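Local coordinates for protein isomaltodextranase (Arthrobacter globiformis, PDB 5AWO) that hydrolyses (1->6)-alpha-D-glucosidic linkages in dextran-type polysaccharides, releasing successive isomaltose units from the non-reducing chain ends, at residues 83-88 against 166-171; 126-131 against 170-175; 133-138 against 149-154. All blocks are in the same frame, centred on the assembly; numbering follows the deposited sequence.

In the fold
All three contacts lie in the segment that follows strand 120-124 of the parallel TIM-type barrel, together with the loop after strand 77-79. Contact 2 is the buried one: it pairs strands 129-131 and 169-172 and stacks two tryptophans close to Asp201, the probable nucleophile. Contact 1 uses the start of the same strand 169-172 but is only partly buried, and water joins a carboxylate to its backbone. Contact 3, nested within the chain loop that contact 2 closes, is farther from the catalytic residues, partly buried near the surface, and packs aliphatic side chains. His131 ties contacts 1 and 2 through Glu85 O, while Leu153 O receives Asp173 N between contacts 2 and 3.

Contact 1 of 3, residues 83-88 against 166-171; sequences WIEGSS and GNQLYW. With ACT (acetate ion), chain C.
Residues 84-87 form a type I beta turn, closed by Ser87 N to Ile84 O, which faces the loop leading into strand 169-172 with Glu85 and Gln168 nearest at 6.0 Å between CA atoms. No direct hydrogen bond crosses the gap. Glu85 bridges it through water: its CG lies anti to the carbonyl carbon and the chain runs extended from there, setting the carboxylate beside the backbone of 167-169. Glu85 OE1 takes a hydrogen bond from one water at 2.6 Å, and that water accepts from Asn167 N. A second water lies 2.8 Å from Glu85 OE2, placed to donate to it, and accepts from Leu169 N. Each carboxylate oxygen is thus linked through its own water to a different backbone N-H, which would tend to limit rotation of the group. The Glu85 stem crosses Gln168 at about a right angle, with CD 3.9 Å from Gln168 CB. Leu169 crosses the same stem obliquely, its CD1 3.9 Å from Glu85 CG, and meets Ile84 at about a right angle, CD1 to CD1 at 3.5 Å. Ile84 brings its end there with CG1 in the crowded position between backbone N and carbonyl carbon (chi1 52°). Ile84 N donates a hydrogen bond to OXT of an acetate, probably from the crystallisation liquor, at 2.8 Å. The turn lies in the loop between strand 77-79 of the eight-stranded parallel barrel and helix 107-116, near Asp201, the probable nucleophile; Ile84 also rests on Trp129 and Leu169 on His131, both of strand 129-131, the partner of strand 169-172.

Contact 2 of 3, residues 126-131 against 170-175; sequences NPLWVH and YWLDVT
Trp171 lays its six-membered ring against the five-membered ring of Trp129 in an offset stack, centroids 4.4 Å apart and planes 29° from parallel. Trp129 NE1 sits over one face of the Trp171 ring, displaced toward its rim, 3.3 Å from CH2. The two residues form an antiparallel non-hydrogen-bonded pair; both carry CG anti to the carbonyl carbon, and their side chains lie side by side, pointing the same way. Asn126 comes to the edge of the Trp171 ring, its amide plane 67° from the ring, with ND2 3.6 Å from CZ3. The amide is held at both ends: ND2 bonds to Asp201 O, and OD1 accepts Leu128 N on a lone pair in an Asx turn. The neighbouring pair, Val130 and Tyr170, is hydrogen-bonded in both directions, Val130 N to Tyr170 O at 2.9 Å and Tyr170 N to Val130 O at 2.8 Å. Leu172 N adds a third rung to Leu128 O, in the carbonyl plane. Val130 and Tyr170 project to the face opposite the tryptophans, where Val130 CG2 meets Leu172 CB obliquely. Beside the last rung, Leu128 CG packs on Leu172 CD2 at 3.7 Å, and its CD2 touches Val174 CG1 at 3.6 Å, each pair crossing at about a right angle. Helices 179-192 and 223-237 contribute Val183 and Ala229 to this apolar cluster. Three backbone bonds link the strands, while Trp129 O turns to Tyr182 OH and the main chain of Trp171 to Asp158. Asn126, bonded to Asp201 O and lying at the Trp171 edge, is likely to help fix the stack relative to the main chain of this probable nucleophile.

Contact 3 of 3, residues 133-138 against 149-154; sequences AAVEDA and KIADLV
The end of helix 132-135 and the loop after it meet the 3-10 segment 150-152, which leads into strand 154-155, in a partly exposed corner away from the catalytic residues. Val135 makes the largest single contribution to the packing. Its CG2, anti to the carbonyl carbon, reaches tip to tip toward Val154 CG2 at 4.1 Å. The other branch, CG1, lies over Ala151, whose CB comes within 3.3 Å of Val135 O. One helix residue earlier, Ala134 CB touches Ile150 CG2 at 3.9 Å. Polar contact across the pair runs through a water 2.8 Å from Asp137 O, to which it can donate, and this water accepts from Ala151 N. Lys149 rests its CG 3.7 Å from Ala138 O, then bends at chi3 and chi4 (-60° and -57°) so that NZ returns to its own segment. There Lys149 NZ forms a salt bridge with Asp152 OD2 at 2.7 Å, on the syn lone pair, while Lys149 N reaches the same oxygen from above the carboxylate plane. An alanine here would remove the salt bridge and the aliphatic cover beside Ala138 O, and would probably leave the Asp152 carboxylate less firmly fixed. With no direct hydrogen bond between the segments, their union rests mainly on aliphatic packing, with a water placed to bridge them; the Lys149-Asp152 salt bridge stays within segment 149-154 and does not cross to the helix side.

Contact 1 of 3, residues 83-88 against 166-171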
loop_
_atom_site.group_PDB
_atom_site.type_symbol
_atom_site.label_atom_id
_atom_site.label_comp_id
_atom_site.label_asym_id
_atom_site.label_seq_id
_atom_site.Cartn_x
_atom_site.Cartn_y
_atom_site.Cartn_z
ATOM N N TRP A 83 -17.285 9.944 11.877
ATOM C CA TRP A 83 -18.278 10.759 12.548
ATOM C C TRP A 83 -19.290 11.233 11.503
ATOM O O TRP A 83 -19.617 12.415 11.455
ATOM C CB TRP A 83 -17.640 11.925 13.328
ATOM C CG TRP A 83 -16.814 11.404 14.454
ATOM C CD1 TRP A 83 -17.215 11.225 15.743
ATOM C CD2 TRP A 83 -15.457 10.962 14.389
ATOM N NE1 TRP A 83 -16.187 10.703 16.503
ATOM C CE2 TRP A 83 -15.099 10.532 15.690
ATOM C CE3 TRP A 83 -14.507 10.874 13.370
ATOM C CZ2 TRP A 83 -13.840 10.005 15.986
ATOM C CZ3 TRP A 83 -13.230 10.349 13.679
ATOM C CH2 TRP A 83 -12.920 9.937 14.971
ATOM N N ILE A 84 -19.759 10.288 10.681
ATOM C CA ILE A 84 -20.694 10.569 9.572
ATOM C C ILE A 84 -22.129 10.130 9.784
ATOM O O ILE A 84 -22.956 10.243 8.859
ATOM C CB ILE A 84 -20.150 10.138 8.175
ATOM C CG1 ILE A 84 -19.656 8.677 8.120
ATOM C CG2 ILE A 84 -19.039 11.074 7.738
ATOM C CD1 ILE A 84 -20.677 7.629 8.483
ATOM N N GLU A 85 -22.479 9.672 10.974
ATOM C CA GLU A 85 -23.894 9.318 11.197
ATOM C C GLU A 85 -24.790 10.555 11.027
ATOM O O GLU A 85 -25.954 10.425 10.595
ATOM C CB GLU A 85 -24.097 8.569 12.520
ATOM C CG GLU A 85 -23.615 7.125 12.441
ATOM C CD GLU A 85 -24.039 6.278 13.640
ATOM O OE1 GLU A 85 -24.505 6.870 14.630
ATOM O OE2 GLU A 85 -23.892 5.025 13.616
ATOM N N GLY A 86 -24.251 11.736 11.276
ATOM C CA GLY A 86 -24.960 13.000 11.090
ATOM C C GLY A 86 -24.885 13.575 9.682
ATOM O O GLY A 86 -25.235 14.733 9.456
ATOM N N SER A 87 -24.411 12.769 8.727
ATOM C CA SER A 87 -24.540 13.116 7.307
ATOM C C SER A 87 -25.738 12.347 6.751
ATOM O O SER A 87 -25.584 11.220 6.284
ATOM C CB SER A 87 -23.266 12.764 6.553
ATOM O OG SER A 87 -23.328 13.179 5.207
ATOM N N SER A 88 -26.932 12.955 6.825
ATOM C CA SER A 88 -28.172 12.271 6.460
ATOM C C SER A 88 -28.779 12.747 5.166
ATOM O O SER A 88 -29.570 12.013 4.579
ATOM C CB SER A 88 -29.221 12.404 7.580
ATOM O OG SER A 88 -29.814 13.700 7.631
ATOM N N GLY A 166 -25.782 1.369 17.513
ATOM C CA GLY A 166 -25.917 2.020 16.202
ATOM C C GLY A 166 -27.309 1.829 15.618
ATOM O O GLY A 166 -27.838 0.713 15.605
ATOM N N ASN A 167 -27.883 2.932 15.141
ATOM C CA ASN A 167 -29.196 2.857 14.521
ATOM C C ASN A 167 -29.440 3.902 13.447
ATOM O O ASN A 167 -30.597 4.238 13.143
ATOM C CB ASN A 167 -30.268 2.910 15.614
ATOM C CG ASN A 167 -30.415 4.282 16.236
ATOM O OD1 ASN A 167 -29.615 5.196 16.029
ATOM N ND2 ASN A 167 -31.481 4.437 17.019
ATOM N N GLN A 168 -28.356 4.384 12.830
ATOM C CA GLN A 168 -28.450 5.435 11.829
ATOM C C GLN A 168 -28.023 4.997 10.434
ATOM O O GLN A 168 -28.477 5.592 9.444
ATOM C CB GLN A 168 -27.643 6.659 12.253
ATOM C CG GLN A 168 -28.225 7.329 13.511
ATOM C CD GLN A 168 -29.639 7.850 13.291
ATOM O OE1 GLN A 168 -30.567 7.506 14.032
ATOM N NE2 GLN A 168 -29.813 8.669 12.276
ATOM N N LEU A 169 -27.132 4.011 10.336
ATOM C CA LEU A 169 -26.666 3.503 9.063
ATOM C C LEU A 169 -26.996 2.032 8.973
ATOM O O LEU A 169 -26.697 1.261 9.904
ATOM C CB LEU A 169 -25.128 3.653 8.946
ATOM C CG LEU A 169 -24.559 5.073 9.009
ATOM C CD1 LEU A 169 -23.045 5.086 9.162
ATOM C CD2 LEU A 169 -24.968 5.857 7.786
ATOM N N TYR A 170 -27.654 1.606 7.895
ATOM C CA TYR A 170 -27.793 0.200 7.624
ATOM C C TYR A 170 -26.575 -0.338 6.916
ATOM O O TYR A 170 -25.919 0.401 6.166
ATOM C CB TYR A 170 -28.992 -0.070 6.699
ATOM C CG TYR A 170 -30.344 0.109 7.323
ATOM C CD1 TYR A 170 -30.993 1.337 7.300
ATOM C CD2 TYR A 170 -30.991 -0.961 7.929
ATOM C CE1 TYR A 170 -32.248 1.496 7.887
ATOM C CE2 TYR A 170 -32.243 -0.805 8.512
ATOM C CZ TYR A 170 -32.859 0.423 8.477
ATOM O OH TYR A 170 -34.110 0.586 9.056
ATOM N N TRP A 171 -26.291 -1.622 7.076
ATOM C CA TRP A 171 -25.455 -2.309 6.126
ATOM C C TRP A 171 -26.332 -2.788 4.966
ATOM O O TRP A 171 -27.397 -3.367 5.171
ATOM C CB TRP A 171 -24.768 -3.521 6.744
ATOM C CG TRP A 171 -23.574 -3.226 7.611
ATOM C CD1 TRP A 171 -23.389 -3.630 8.907
ATOM C CD2 TRP A 171 -22.365 -2.555 7.227
ATOM N NE1 TRP A 171 -22.177 -3.219 9.357
ATOM C CE2 TRP A 171 -21.515 -2.565 8.351
ATOM C CE3 TRP A 171 -21.919 -1.950 6.053
ATOM C CZ2 TRP A 171 -20.233 -1.991 8.335
ATOM C CZ3 TRP A 171 -20.644 -1.379 6.032
ATOM C CH2 TRP A 171 -19.819 -1.390 7.172
HETATM C C ACT C . -19.151 6.482 11.834
HETATM O O ACT C . -19.656 6.043 12.870
HETATM O OXT ACT C . -19.276 7.661 11.551
HETATM C CH3 ACT C . -18.341 5.571 10.971
HETATM O O HOH W 1 -25.586 3.022 12.680
HETATM O O HOH W 2 -26.363 5.402 15.605
#

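Contact 2 of 3, residues 126-131 against 170-175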
loop_
_atom_site.group_PDB
_atom_site.type_symbol
_atom_site.label_atom_id
_atom_site.label_comp_id
_atom_site.label_asym_id
_atom_site.label_seq_id
_atom_site.Cartn_x
_atom_site.Cartn_y
_atom_site.Cartn_z
ATOM N N ASN A 126 -18.082 4.393 3.188
ATOM C CA ASN A 126 -18.220 2.991 2.836
ATOM C C ASN A 126 -19.503 2.875 2.022
ATOM O O ASN A 126 -20.574 3.149 2.541
ATOM C CB ASN A 126 -18.266 2.117 4.096
ATOM C CG ASN A 126 -18.261 0.640 3.777
ATOM O OD1 ASN A 126 -18.850 0.222 2.759
ATOM N ND2 ASN A 126 -17.599 -0.178 4.608
ATOM N N PRO A 127 -19.389 2.472 0.743
ATOM C CA PRO A 127 -20.588 2.479 -0.117
ATOM C C PRO A 127 -21.556 1.343 0.156
ATOM O O PRO A 127 -22.582 1.244 -0.552
ATOM C CB PRO A 127 -20.006 2.399 -1.502
ATOM C CG PRO A 127 -18.754 1.592 -1.314
ATOM C CD PRO A 127 -18.203 2.025 0.012
ATOM N N LEU A 128 -21.283 0.513 1.166
ATOM C CA LEU A 128 -22.273 -0.419 1.675
ATOM C C LEU A 128 -23.086 0.135 2.837
ATOM O O LEU A 128 -23.935 -0.575 3.403
ATOM C CB LEU A 128 -21.662 -1.785 2.022
ATOM C CG LEU A 128 -21.810 -2.699 0.781
ATOM C CD1 LEU A 128 -20.815 -2.348 -0.294
ATOM C CD2 LEU A 128 -21.644 -4.149 1.166
ATOM N N TRP A 129 -22.840 1.382 3.218
ATOM C CA TRP A 129 -23.683 2.064 4.173
ATOM C C TRP A 129 -24.890 2.611 3.434
ATOM O O TRP A 129 -24.739 3.209 2.346
ATOM C CB TRP A 129 -22.970 3.207 4.915
ATOM C CG TRP A 129 -22.044 2.757 6.013
ATOM C CD1 TRP A 129 -22.187 1.677 6.809
ATOM C CD2 TRP A 129 -20.845 3.406 6.420
ATOM N NE1 TRP A 129 -21.124 1.602 7.706
ATOM C CE2 TRP A 129 -20.287 2.650 7.471
ATOM C CE3 TRP A 129 -20.188 4.565 6.004
ATOM C CZ2 TRP A 129 -19.104 3.019 8.114
ATOM C CZ3 TRP A 129 -18.993 4.913 6.614
ATOM C CH2 TRP A 129 -18.460 4.139 7.663
ATOM N N VAL A 130 -26.058 2.444 4.043
ATOM C CA VAL A 130 -27.286 3.043 3.544
ATOM C C VAL A 130 -27.897 3.840 4.689
ATOM O O VAL A 130 -28.227 3.256 5.745
ATOM C CB VAL A 130 -28.263 1.946 3.060
ATOM C CG1 VAL A 130 -29.447 2.584 2.365
ATOM C CG2 VAL A 130 -27.580 0.944 2.137
ATOM N N HIS A 131 -28.058 5.139 4.527
ATOM C CA HIS A 131 -28.525 5.940 5.655
ATOM C C HIS A 131 -29.995 5.671 5.953
ATOM O O HIS A 131 -30.812 5.604 5.037
ATOM C CB HIS A 131 -28.324 7.438 5.435
ATOM C CG HIS A 131 -28.239 8.194 6.714
ATOM N ND1 HIS A 131 -29.331 8.422 7.526
ATOM C CD2 HIS A 131 -27.165 8.640 7.406
ATOM C CE1 HIS A 131 -28.946 9.067 8.611
ATOM N NE2 HIS A 131 -27.628 9.193 8.570
ATOM N N TYR A 170 -27.654 1.606 7.895
ATOM C CA TYR A 170 -27.793 0.200 7.624
ATOM C C TYR A 170 -26.575 -0.338 6.916
ATOM O O TYR A 170 -25.919 0.401 6.166
ATOM C CB TYR A 170 -28.992 -0.070 6.699
ATOM C CG TYR A 170 -30.344 0.109 7.323
ATOM C CD1 TYR A 170 -30.993 1.337 7.300
ATOM C CD2 TYR A 170 -30.991 -0.961 7.929
ATOM C CE1 TYR A 170 -32.248 1.496 7.887
ATOM C CE2 TYR A 170 -32.243 -0.805 8.512
ATOM C CZ TYR A 170 -32.859 0.423 8.477
ATOM O OH TYR A 170 -34.110 0.586 9.056
ATOM N N TRP A 171 -26.291 -1.622 7.076
ATOM C CA TRP A 171 -25.455 -2.309 6.126
ATOM C C TRP A 171 -26.332 -2.788 4.966
ATOM O O TRP A 171 -27.397 -3.367 5.171
ATOM C CB TRP A 171 -24.768 -3.521 6.744
ATOM C CG TRP A 171 -23.574 -3.226 7.611
ATOM C CD1 TRP A 171 -23.389 -3.630 8.907
ATOM C CD2 TRP A 171 -22.365 -2.555 7.227
ATOM N NE1 TRP A 171 -22.177 -3.219 9.357
ATOM C CE2 TRP A 171 -21.515 -2.565 8.351
ATOM C CE3 TRP A 171 -21.919 -1.950 6.053
ATOM C CZ2 TRP A 171 -20.233 -1.991 8.335
ATOM C CZ3 TRP A 171 -20.644 -1.379 6.032
ATOM C CH2 TRP A 171 -19.819 -1.390 7.172
ATOM N N LEU A 172 -25.875 -2.529 3.755
ATOM C CA LEU A 172 -26.530 -2.994 2.537
ATOM C C LEU A 172 -26.634 -4.489 2.495
ATOM O O LEU A 172 -25.713 -5.174 2.873
ATOM C CB LEU A 172 -25.708 -2.507 1.337
ATOM C CG LEU A 172 -26.103 -3.063 -0.040
ATOM C CD1 LEU A 172 -27.438 -2.483 -0.408
ATOM C CD2 LEU A 172 -25.040 -2.724 -1.069
ATOM N N ASP A 173 -27.775 -4.999 2.021
ATOM C CA ASP A 173 -27.920 -6.410 1.701
ATOM C C ASP A 173 -27.591 -6.630 0.232
ATOM O O ASP A 173 -28.396 -6.332 -0.660
ATOM C CB ASP A 173 -29.330 -6.897 2.003
ATOM C CG ASP A 173 -29.501 -8.375 1.718
ATOM O OD1 ASP A 173 -28.571 -9.058 1.247
ATOM O OD2 ASP A 173 -30.624 -8.849 1.982
ATOM N N VAL A 174 -26.392 -7.137 -0.029
ATOM C CA VAL A 174 -25.911 -7.320 -1.403
ATOM C C VAL A 174 -26.682 -8.372 -2.204
ATOM O O VAL A 174 -26.484 -8.480 -3.425
ATOM C CB VAL A 174 -24.381 -7.590 -1.486
ATOM C CG1 VAL A 174 -23.604 -6.462 -0.837
ATOM C CG2 VAL A 174 -24.012 -8.935 -0.876
ATOM N N THR A 175 -27.542 -9.138 -1.544
ATOM C CA THR A 175 -28.396 -10.110 -2.250
ATOM C C THR A 175 -29.685 -9.465 -2.782
ATOM O O THR A 175 -30.438 -10.123 -3.511
ATOM C CB THR A 175 -28.745 -11.319 -1.343
ATOM O OG1 THR A 175 -29.701 -10.939 -0.346
ATOM C CG2 THR A 175 -27.503 -11.910 -0.696
#

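Contact 3 of 3, residues 133-138 against 149-154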
loop_
_atom_site.group_PDB
_atom_site.type_symbol
_atom_site.label_atom_id
_atom_site.label_comp_id
_atom_site.label_asym_id
_atom_site.label_seq_id
_atom_site.Cartn_x
_atom_site.Cartn_y
_atom_site.Cartn_z
ATOM N N ALA A 133 -32.188 7.676 6.944
ATOM C CA ALA A 133 -33.024 8.763 6.394
ATOM C C ALA A 133 -33.374 8.505 4.928
ATOM O O ALA A 133 -34.438 8.923 4.431
ATOM C CB ALA A 133 -32.332 10.108 6.545
ATOM N N ALA A 134 -32.466 7.864 4.204
ATOM C CA ALA A 134 -32.747 7.563 2.806
ATOM C C ALA A 134 -33.707 6.385 2.704
ATOM O O ALA A 134 -34.597 6.376 1.844
ATOM C CB ALA A 134 -31.461 7.279 2.041
ATOM N N VAL A 135 -33.512 5.379 3.541
ATOM C CA VAL A 135 -34.446 4.257 3.658
ATOM C C VAL A 135 -35.869 4.735 3.947
ATOM O O VAL A 135 -36.830 4.213 3.369
ATOM C CB VAL A 135 -33.948 3.250 4.727
ATOM C CG1 VAL A 135 -35.051 2.269 5.126
ATOM C CG2 VAL A 135 -32.739 2.505 4.191
ATOM N N GLU A 136 -35.985 5.738 4.803
ATOM C CA GLU A 136 -37.279 6.230 5.284
ATOM C C GLU A 136 -37.965 7.175 4.304
ATOM O O GLU A 136 -39.110 7.557 4.527
ATOM C CB GLU A 136 -37.092 6.876 6.666
ATOM C CG GLU A 136 -36.863 5.797 7.706
ATOM C CD GLU A 136 -36.539 6.324 9.086
ATOM O OE1 GLU A 136 -36.380 7.546 9.249
ATOM O OE2 GLU A 136 -36.408 5.486 9.987
ATOM N N ASP A 137 -37.291 7.532 3.219
ATOM C CA ASP A 137 -37.861 8.397 2.191
ATOM C C ASP A 137 -38.152 7.538 0.964
ATOM O O ASP A 137 -37.277 7.229 0.146
ATOM C CB ASP A 137 -36.901 9.546 1.869
ATOM C CG ASP A 137 -37.489 10.563 0.900
ATOM O OD1 ASP A 137 -38.418 10.217 0.152
ATOM O OD2 ASP A 137 -37.007 11.708 0.881
ATOM N N ALA A 138 -39.429 7.181 0.824
ATOM C CA ALA A 138 -39.886 6.294 -0.232
ATOM C C ALA A 138 -39.639 6.830 -1.641
ATOM O O ALA A 138 -39.662 6.056 -2.592
ATOM C CB ALA A 138 -41.381 6.014 -0.045
ATOM N N LYS A 149 -36.569 1.007 -4.509
ATOM C CA LYS A 149 -36.454 2.074 -3.514
ATOM C C LYS A 149 -35.206 1.810 -2.676
ATOM O O LYS A 149 -34.810 0.663 -2.498
ATOM C CB LYS A 149 -37.666 2.085 -2.597
ATOM C CG LYS A 149 -38.970 2.458 -3.305
ATOM C CD LYS A 149 -40.177 2.254 -2.410
ATOM C CE LYS A 149 -40.321 0.808 -1.954
ATOM N NZ LYS A 149 -40.420 -0.163 -3.083
ATOM N N ILE A 150 -34.610 2.865 -2.151
ATOM C CA ILE A 150 -33.480 2.680 -1.219
ATOM C C ILE A 150 -33.904 1.784 -0.058
ATOM O O ILE A 150 -33.142 0.944 0.410
ATOM C CB ILE A 150 -32.914 4.029 -0.784
ATOM C CG1 ILE A 150 -32.409 4.835 -1.987
ATOM C CG2 ILE A 150 -31.778 3.833 0.217
ATOM C CD1 ILE A 150 -31.475 4.083 -2.899
ATOM N N ALA A 151 -35.179 1.912 0.354
ATOM C CA ALA A 151 -35.766 1.060 1.379
ATOM C C ALA A 151 -35.684 -0.440 1.091
ATOM O O ALA A 151 -35.666 -1.241 2.030
ATOM C CB ALA A 151 -37.225 1.435 1.598
ATOM N N ASP A 152 -35.645 -0.806 -0.197
ATOM C CA ASP A 152 -35.630 -2.181 -0.663
ATOM C C ASP A 152 -34.218 -2.819 -0.639
ATOM O O ASP A 152 -34.041 -3.948 -1.059
ATOM C CB ASP A 152 -36.189 -2.257 -2.118
ATOM C CG ASP A 152 -37.645 -1.775 -2.250
ATOM O OD1 ASP A 152 -38.429 -1.920 -1.300
ATOM O OD2 ASP A 152 -38.010 -1.242 -3.322
ATOM N N LEU A 153 -33.219 -2.084 -0.149
ATOM C CA LEU A 153 -31.824 -2.548 -0.136
ATOM C C LEU A 153 -31.340 -3.134 1.184
ATOM O O LEU A 153 -30.205 -3.600 1.264
ATOM C CB LEU A 153 -30.906 -1.355 -0.463
ATOM C CG LEU A 153 -31.033 -0.811 -1.888
ATOM C CD1 LEU A 153 -30.120 0.404 -2.027
ATOM C CD2 LEU A 153 -30.727 -1.857 -2.940
ATOM N N VAL A 154 -32.163 -3.076 2.223
ATOM C CA VAL A 154 -31.710 -3.432 3.569
ATOM C C VAL A 154 -32.565 -4.501 4.249
ATOM O O VAL A 154 -33.760 -4.637 3.981
ATOM C CB VAL A 154 -31.628 -2.180 4.453
ATOM C CG1 VAL A 154 -30.709 -1.161 3.792
ATOM C CG2 VAL A 154 -32.995 -1.581 4.755
HETATM O O HOH W 3 -36.490 4.537 -0.188
#